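Local coordinates for protein putative dioxygenase (1H-3-hydroxy-4-oxoquinaldine 2,4-dioxygenase) (Mycobacteroides abscessus subsp. abscessus, PDB 6RA3) that catalyses the oxygen-dependent ring cleavage of the Pseudomonas quinolone signal PQS to N-octanoylanthranilate and carbon monoxide, using an alpha/beta-hydrolase fold, at residues A[36-39]-A[40-43]; A[77-80]-A[81-85]. All coordinates share one frame; numbering follows the deposited sequence.

Both interactions are local, each within one continuous run of chain, and they do not touch: their centres lie about 20 Å apart and their nearest atoms about 11 Å. Interaction 1 (36-43) is the irregular bend that follows strand 24-28 and leads into helix 42-48; it relies on one backbone bond, two bridging waters and a Met-aromatic contact, and sets Tyr38 and Met41 into the interior near strand 90-95. Interaction 2 (77-85) is regular helix up to Ala84, the last turns of 71-84, with a full ladder of backbone bonds. Also partly buried, it lies farther from the centre of the chain, beside strands 3-7 and 10-17 and helix 99-109, away from the active site.

Interaction 1: residues A[36-39]-A[40-43]; sequences RAYD and GMLP
The carbonyl oxygen of Tyr38 accepts the N-H of Leu42 at 2.9 Å from O to N; the donor N stands nearly on the line of the C=O bond, yet the bond is bent, 132° at the hydrogen. CB of Leu42 also comes to 3.2 Å from Tyr38 O, a close approach that comes with the tight turn. Two waters bridge the backbone across the bend. One accepts from Gly40 N and the other from Met41 N, 3.0 Å from the water oxygen; each probably donates to a carbonyl, the first to Arg36 O and the second to Ala37 O. Successive carbonyls of the 3-10 turn are thus joined through solvent to successive amides of the bend. On the buried side, Tyr38 and Met41 run alongside each other and point the same way. The thioether SD of Met41 sits 3.9 Å from CD1 of Tyr38 and 5.0 Å from the ring centroid, an oblique Met-aromatic contact. The methionine chain is extended at its second torsion and turns at the third (chi3 58°), which keeps the terminal methyl near CD1 and CE1 of the ring, Met41 CE lying 4.3 Å from Tyr38 CD1. At the far end of the ring the Tyr38 hydroxyl is hydrogen-bonded to Leu28 O, while Ile93 and His95 of strand 90-95 touch the side chain. Asp39 faces another way: its OD1 forms a salt bridge with Arg53 of strand 51-54, and Asp39 O has Pro43 CD 3.3 Å away. The tyrosine side chain is about 11 Å from those of His97, which probably binds the substrate, and His246, the probable proton donor/acceptor. This is a water-bridged turn between strand 24-28 and helix 42-48 of the alpha/beta-hydrolase fold.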
loop_
_atom_site.group_PDB
_atom_site.type_symbol
_atom_site.label_atom_id
_atom_site.label_comp_id
_atom_site.label_asym_id
_atom_site.label_seq_id
_atom_site.Cartn_x
_atom_site.Cartn_y
_atom_site.Cartn_z
ATOM N N ARG A 36 -3.216 -2.015 -11.651
ATOM C CA ARG A 36 -4.668 -1.966 -11.486
ATOM C C ARG A 36 -5.429 -2.102 -12.801
ATOM O O ARG A 36 -6.656 -2.286 -12.774
ATOM C CB ARG A 36 -5.121 -0.658 -10.832
ATOM C CG ARG A 36 -4.419 -0.287 -9.508
ATOM C CD ARG A 36 -4.882 1.092 -8.976
ATOM N NE ARG A 36 -6.318 1.069 -8.665
ATOM C CZ ARG A 36 -6.849 0.953 -7.442
ATOM N NH1 ARG A 36 -6.075 0.858 -6.361
ATOM N NH2 ARG A 36 -8.176 0.936 -7.293
ATOM N N ALA A 37 -4.760 -1.961 -13.945
ATOM C CA ALA A 37 -5.412 -2.273 -15.212
ATOM C C ALA A 37 -5.863 -3.731 -15.257
ATOM O O ALA A 37 -6.697 -4.087 -16.102
ATOM C CB ALA A 37 -4.483 -1.988 -16.398
ATOM N N TYR A 38 -5.330 -4.575 -14.368
ATOM C CA TYR A 38 -5.583 -6.012 -14.380
ATOM C C TYR A 38 -6.259 -6.495 -13.105
ATOM O O TYR A 38 -6.339 -7.702 -12.884
ATOM C CB TYR A 38 -4.285 -6.768 -14.622
ATOM C CG TYR A 38 -3.785 -6.557 -16.031
ATOM C CD1 TYR A 38 -4.224 -7.373 -17.069
ATOM C CD2 TYR A 38 -2.911 -5.526 -16.336
ATOM C CE1 TYR A 38 -3.782 -7.192 -18.362
ATOM C CE2 TYR A 38 -2.452 -5.331 -17.640
ATOM C CZ TYR A 38 -2.905 -6.169 -18.651
ATOM O OH TYR A 38 -2.481 -5.999 -19.948
ATOM N N ASP A 39 -6.796 -5.586 -12.286
ATOM C CA ASP A 39 -7.555 -6.008 -11.109
ATOM C C ASP A 39 -8.720 -6.904 -11.501
ATOM O O ASP A 39 -9.027 -7.871 -10.797
ATOM C CB ASP A 39 -8.094 -4.801 -10.344
ATOM C CG ASP A 39 -7.051 -4.160 -9.427
ATOM O OD1 ASP A 39 -5.977 -4.764 -9.223
ATOM O OD2 ASP A 39 -7.314 -3.050 -8.928
ATOM N N GLY A 40 -9.413 -6.571 -12.596
ATOM C CA GLY A 40 -10.591 -7.333 -12.977
ATOM C C GLY A 40 -10.261 -8.740 -13.432
ATOM O O GLY A 40 -11.010 -9.677 -13.156
ATOM N N MET A 41 -9.156 -8.898 -14.167
ATOM C CA MET A 41 -8.738 -10.191 -14.690
ATOM C C MET A 41 -7.987 -11.014 -13.655
ATOM O O MET A 41 -7.933 -12.245 -13.772
ATOM C CB MET A 41 -7.816 -10.006 -15.905
ATOM C CG MET A 41 -8.508 -9.562 -17.234
ATOM S SD MET A 41 -7.307 -9.185 -18.529
ATOM C CE MET A 41 -6.387 -10.681 -18.719
ATOM N N LEU A 42 -7.384 -10.357 -12.666
ATOM C CA LEU A 42 -6.485 -11.036 -11.736
ATOM C C LEU A 42 -7.098 -12.255 -11.054
ATOM O O LEU A 42 -6.421 -13.290 -10.969
ATOM C CB LEU A 42 -6.032 -10.018 -10.691
ATOM C CG LEU A 42 -5.139 -10.610 -9.610
ATOM C CD1 LEU A 42 -3.904 -11.241 -10.211
ATOM C CD2 LEU A 42 -4.773 -9.513 -8.657
ATOM N N PRO A 43 -8.310 -12.209 -10.516
ATOM C CA PRO A 43 -8.822 -13.419 -9.848
ATOM C C PRO A 43 -8.834 -14.637 -10.759
ATOM O O PRO A 43 -8.549 -15.752 -10.309
ATOM C CB PRO A 43 -10.237 -13.016 -9.425
ATOM C CG PRO A 43 -10.330 -11.540 -9.622
ATOM C CD PRO A 43 -9.319 -11.143 -10.599
HETATM O O HOH W 1 -9.111 -4.024 -13.896
HETATM O O HOH W 2 -8.901 -6.200 -15.420
#

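Interaction 2: residues A[77-80]-A[81-85]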
loop_
_atom_site.group_PDB
_atom_site.type_symbol
_atom_site.label_atom_id
_atom_site.label_comp_id
_atom_site.label_asym_id
_atom_site.label_seq_id
_atom_site.Cartn_x
_atom_site.Cartn_y
_atom_site.Cartn_z
ATOM N N ASP A 77 13.590 -4.011 -18.428
ATOM C CA ASP A 77 13.176 -3.991 -17.018
ATOM C C ASP A 77 12.311 -5.204 -16.684
ATOM O O ASP A 77 12.476 -5.828 -15.628
ATOM C CB ASP A 77 12.350 -2.742 -16.669
ATOM C CG ASP A 77 13.109 -1.425 -16.787
ATOM O OD1 ASP A 77 12.404 -0.389 -16.797
ATOM O OD2 ASP A 77 14.351 -1.418 -16.851
ATOM N N THR A 78 11.323 -5.490 -17.542
ATOM C CA THR A 78 10.403 -6.589 -17.302
ATOM C C THR A 78 11.146 -7.906 -17.310
ATOM O O THR A 78 10.921 -8.757 -16.442
ATOM C CB THR A 78 9.299 -6.577 -18.356
ATOM O OG1 THR A 78 8.537 -5.370 -18.245
ATOM C CG2 THR A 78 8.349 -7.797 -18.204
ATOM N N ILE A 79 12.069 -8.074 -18.261
ATOM C CA ILE A 79 12.882 -9.282 -18.311
ATOM C C ILE A 79 13.779 -9.378 -17.089
ATOM O O ILE A 79 13.992 -10.469 -16.541
ATOM C CB ILE A 79 13.708 -9.322 -19.613
ATOM C CG1 ILE A 79 12.785 -9.438 -20.828
ATOM C CG2 ILE A 79 14.723 -10.471 -19.558
ATOM C CD1 ILE A 79 13.495 -9.328 -22.165
ATOM N N GLY A 80 14.367 -8.261 -16.670
ATOM C CA GLY A 80 15.250 -8.315 -15.517
ATOM C C GLY A 80 14.497 -8.696 -14.257
ATOM O O GLY A 80 15.017 -9.424 -13.402
ATOM N N LEU A 81 13.259 -8.212 -14.133
ATOM C CA LEU A 81 12.414 -8.566 -12.995
ATOM C C LEU A 81 12.093 -10.059 -12.998
ATOM O O LEU A 81 12.156 -10.719 -11.958
ATOM C CB LEU A 81 11.120 -7.758 -13.033
ATOM C CG LEU A 81 10.222 -7.919 -11.808
ATOM C CD1 LEU A 81 10.791 -7.106 -10.644
ATOM C CD2 LEU A 81 8.829 -7.512 -12.124
ATOM N N LEU A 82 11.758 -10.611 -14.160
ATOM C CA LEU A 82 11.368 -12.021 -14.220
ATOM C C LEU A 82 12.539 -12.957 -13.888
ATOM O O LEU A 82 12.362 -13.957 -13.166
ATOM C CB LEU A 82 10.765 -12.310 -15.592
ATOM C CG LEU A 82 9.495 -11.493 -15.825
ATOM C CD1 LEU A 82 8.962 -11.510 -17.297
ATOM C CD2 LEU A 82 8.342 -11.930 -14.916
ATOM N N ASP A 83 13.739 -12.652 -14.396
ATOM C CA ASP A 83 14.944 -13.367 -13.991
ATOM C C ASP A 83 15.157 -13.296 -12.483
ATOM O O ASP A 83 15.542 -14.288 -11.865
ATOM C CB ASP A 83 16.161 -12.800 -14.712
ATOM C CG ASP A 83 16.136 -13.050 -16.225
ATOM O OD1 ASP A 83 15.224 -13.755 -16.716
ATOM O OD2 ASP A 83 17.028 -12.512 -16.921
ATOM N N ALA A 84 14.924 -12.124 -11.874
ATOM C CA ALA A 84 15.083 -11.995 -10.431
ATOM C C ALA A 84 14.035 -12.819 -9.682
ATOM O O ALA A 84 14.325 -13.384 -8.619
ATOM C CB ALA A 84 15.005 -10.522 -10.017
ATOM N N LEU A 85 12.819 -12.902 -10.215
ATOM C CA LEU A 85 11.746 -13.683 -9.597
ATOM C C LEU A 85 11.766 -15.159 -9.998
ATOM O O LEU A 85 10.811 -15.886 -9.683
ATOM C CB LEU A 85 10.397 -13.090 -9.950
ATOM C CG LEU A 85 10.122 -11.665 -9.455
ATOM C CD1 LEU A 85 8.872 -11.102 -10.106
ATOM C CD2 LEU A 85 9.982 -11.642 -7.944
#
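Leu82 lies alongside Thr78, one helical turn earlier, and overlaps it with the CD1 methyl, 3.9 Å from Thr78 CG2. Its CG also rests close to the Thr78 carbonyl oxygen, at 3.1 Å, because the first torsion (chi1 -63°) turns the branch beside its own backbone N and back along the helix. The threonine splits its two branches: CG2, anti to the backbone N, supplies the methyl for this overlap, while OG1 is hydrogen-bonded to Met74 O. Asp83 lies alongside Ile79 in the same manner, its OD2 4.1 Å from Ile79 CG2. The other carboxylate oxygen, Asp83 OD1, is 3.5 Å from Ile79 O, a pair of acceptors; OD1 forms a salt bridge with Arg113. Beneath the side chains the amides of Leu81, Leu82, Asp83 and Ala84 donate in turn to the carbonyls of Asp77, Thr78, Ile79 and Gly80. The shortest of the four, Leu81 N to Asp77 O, is 2.9 Å; the straightest, Asp83 N to Ile79 O, reaches 177° at the hydrogen. Leu81 heads elsewhere, against Val7 and Lys5 of strand 3-7 and Phe14 of strand 10-17, whereas Ile79 meets Ile105 and Leu109 of helix 99-109. The Asp77 carboxylate pairs with Arg57 through OD2, which is also hydrogen-bonded to Asn8. Leu85 is the first residue to leave helical geometry; it packs on Gly174 of the second subunit. Between the two halves, then, polar bonding is left to the backbone and the side chains meet mainly by van der Waals contact, while arginines from other parts of the chain probably offset the negative charge of Asp77 and Asp83, the latter with a carbonyl oxygen close beside its carboxylate.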